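PDB 4MAD: beta-galactosidase from Bacillus circulans, which probably hydrolyses terminal non-reducing beta-D-galactose residues from beta-D-galactosides, as a member of glycoside hydrolase family 35. Local coordinates for residues Tyr398-Lys403 and Ser450-Ile455. Numbering follows the deposited sequence.
Sequences YETTIK and SKLQII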
loop_
_atom_site.group_PDB
_atom_site.type_symbol
_atom_site.label_atom_id
_atom_site.label_comp_id
_atom_site.label_asym_id
_atom_site.label_seq_id
_atom_site.Cartn_x
_atom_site.Cartn_y
_atom_site.Cartn_z
ATOM N N TYR A 398 -10.417 -7.990 21.552
ATOM C CA TYR A 398 -11.518 -7.434 22.296
ATOM C C TYR A 398 -12.023 -8.526 23.263
ATOM O O TYR A 398 -12.182 -9.626 22.885
ATOM C CB TYR A 398 -12.704 -7.047 21.417
ATOM C CG TYR A 398 -12.540 -5.893 20.446
ATOM C CD1 TYR A 398 -12.955 -4.616 20.773
ATOM C CD2 TYR A 398 -12.065 -6.083 19.175
ATOM C CE1 TYR A 398 -12.840 -3.598 19.884
ATOM C CE2 TYR A 398 -11.972 -5.067 18.325
ATOM C CZ TYR A 398 -12.353 -3.816 18.675
ATOM O OH TYR A 398 -12.256 -2.816 17.826
ATOM N N GLU A 399 -12.208 -8.168 24.520
ATOM C CA GLU A 399 -12.455 -9.141 25.548
ATOM C C GLU A 399 -13.533 -8.636 26.541
ATOM O O GLU A 399 -13.493 -7.519 26.952
ATOM C CB GLU A 399 -11.136 -9.389 26.248
ATOM C CG GLU A 399 -11.081 -10.163 27.476
ATOM C CD GLU A 399 -9.611 -10.462 27.876
ATOM O OE1 GLU A 399 -9.111 -9.880 28.828
ATOM O OE2 GLU A 399 -8.945 -11.212 27.174
ATOM N N THR A 400 -14.485 -9.486 26.874
ATOM C CA THR A 400 -15.526 -9.138 27.823
ATOM C C THR A 400 -16.019 -10.385 28.498
ATOM O O THR A 400 -15.898 -11.450 27.961
ATOM C CB THR A 400 -16.712 -8.423 27.181
ATOM O OG1 THR A 400 -17.534 -7.796 28.173
ATOM C CG2 THR A 400 -17.519 -9.378 26.410
ATOM N N THR A 401 -16.606 -10.207 29.675
ATOM C CA THR A 401 -17.189 -11.292 30.403
ATOM C C THR A 401 -18.710 -11.256 30.377
ATOM O O THR A 401 -19.300 -10.309 30.709
ATOM C CB THR A 401 -16.730 -11.338 31.874
ATOM O OG1 THR A 401 -15.307 -11.252 31.965
ATOM C CG2 THR A 401 -17.178 -12.614 32.511
ATOM N N ILE A 402 -19.308 -12.328 29.972
ATOM C CA ILE A 402 -20.737 -12.460 29.971
ATOM C C ILE A 402 -21.174 -13.158 31.263
ATOM O O ILE A 402 -20.703 -14.165 31.600
ATOM C CB ILE A 402 -21.207 -13.284 28.806
ATOM C CG1 ILE A 402 -20.795 -12.647 27.483
ATOM C CG2 ILE A 402 -22.654 -13.413 28.813
ATOM C CD1 ILE A 402 -20.499 -13.620 26.438
ATOM N N LYS A 403 -22.112 -12.580 31.971
ATOM C CA LYS A 403 -22.550 -13.176 33.195
ATOM C C LYS A 403 -23.915 -13.817 33.081
ATOM O O LYS A 403 -24.856 -13.176 32.802
ATOM C CB LYS A 403 -22.572 -12.149 34.266
ATOM C CG LYS A 403 -21.357 -11.382 34.206
ATOM C CD LYS A 403 -20.725 -11.203 35.465
ATOM C CE LYS A 403 -19.476 -10.466 35.216
ATOM N NZ LYS A 403 -18.873 -10.198 36.482
ATOM N N SER A 450 -18.886 -16.452 31.037
ATOM C CA SER A 450 -18.164 -16.778 29.836
ATOM C C SER A 450 -17.223 -15.660 29.397
ATOM O O SER A 450 -17.676 -14.588 29.181
ATOM C CB SER A 450 -19.181 -17.040 28.774
ATOM O OG SER A 450 -19.889 -18.196 29.042
ATOM N N LYS A 451 -15.949 -15.940 29.260
ATOM C CA LYS A 451 -15.010 -14.963 28.780
ATOM C C LYS A 451 -14.961 -15.022 27.245
ATOM O O LYS A 451 -14.546 -15.996 26.669
ATOM C CB LYS A 451 -13.637 -15.202 29.388
ATOM C CG LYS A 451 -12.599 -14.223 28.991
ATOM C CD LYS A 451 -11.222 -14.720 29.340
ATOM C CE LYS A 451 -10.228 -13.625 29.415
ATOM N NZ LYS A 451 -8.935 -14.012 29.976
ATOM N N LEU A 452 -15.405 -13.934 26.643
ATOM C CA LEU A 452 -15.465 -13.801 25.207
ATOM C C LEU A 452 -14.256 -12.996 24.747
ATOM O O LEU A 452 -13.961 -11.987 25.301
ATOM C CB LEU A 452 -16.756 -13.121 24.816
ATOM C CG LEU A 452 -16.879 -12.744 23.358
ATOM C CD1 LEU A 452 -16.903 -13.946 22.517
ATOM C CD2 LEU A 452 -18.051 -11.889 23.117
ATOM N N GLN A 453 -13.531 -13.552 23.771
ATOM C CA GLN A 453 -12.395 -12.915 23.160
ATOM C C GLN A 453 -12.558 -12.933 21.640
ATOM O O GLN A 453 -12.933 -13.882 21.099
ATOM C CB GLN A 453 -11.103 -13.638 23.537
ATOM C CG GLN A 453 -10.776 -13.584 24.993
ATOM C CD GLN A 453 -9.586 -14.411 25.363
ATOM O OE1 GLN A 453 -9.604 -15.572 25.228
ATOM N NE2 GLN A 453 -8.553 -13.768 25.835
ATOM N N ILE A 454 -12.322 -11.817 21.006
ATOM C CA ILE A 454 -12.375 -11.758 19.564
ATOM C C ILE A 454 -11.078 -11.122 19.073
ATOM O O ILE A 454 -10.779 -10.059 19.440
ATOM C CB ILE A 454 -13.549 -10.937 19.108
ATOM C CG1 ILE A 454 -14.827 -11.501 19.706
ATOM C CG2 ILE A 454 -13.666 -10.941 17.644
ATOM C CD1 ILE A 454 -16.121 -10.853 19.260
ATOM N N ILE A 455 -10.361 -11.848 18.240
ATOM C CA ILE A 455 -9.140 -11.361 17.640
ATOM C C ILE A 455 -9.421 -10.842 16.245
ATOM O O ILE A 455 -9.665 -11.596 15.368
ATOM C CB ILE A 455 -8.020 -12.457 17.499
ATOM C CG1 ILE A 455 -7.848 -13.200 18.809
ATOM C CG2 ILE A 455 -6.732 -11.811 17.105
ATOM C CD1 ILE A 455 -6.835 -14.256 18.797
#
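Six backbone hydrogen bonds zip 398-403 to 450-455 as antiparallel strands, two at each of the hydrogen-bonded pairs Y398-I454, T400-L452 and I402-S450. The straightest joins I402 N to S450 O (2.9 Å, 175° at the hydrogen). L452 N meets T400 O at 2.9 Å, nearly along the C=O axis. Between these rungs lie CA-H...O contacts, as from E399 CA to L452 O at 3.2 Å.

The polar side-chain contacts between the strands lie on the face of E399, K451 and Q453. E399, extended with CG anti to its backbone N, runs alongside Q453, and OE2 takes NE2 of Q453 on its anti lone pair at 2.9 Å, the carboxylate and amide planes turned 44° apart. K451 crosses E399 obliquely, and its NZ makes a long salt bridge to the same OE2 (4.0 Å), with CE nearer (3.5 Å). OE1 of E399 bonds the hydroxyl of Y491, fixing the carboxylate from a second side.

On the other face buried side chains pack together: I402 CD1 reaches CB of L452 at 4.1 Å, and T400 CG2 lies beside that leucine. T400 OG1 hydrogen-bonds D487 O.

Here two central strands of an antiparallel sheet pair in the first all-beta domain, away from the catalytic barrel.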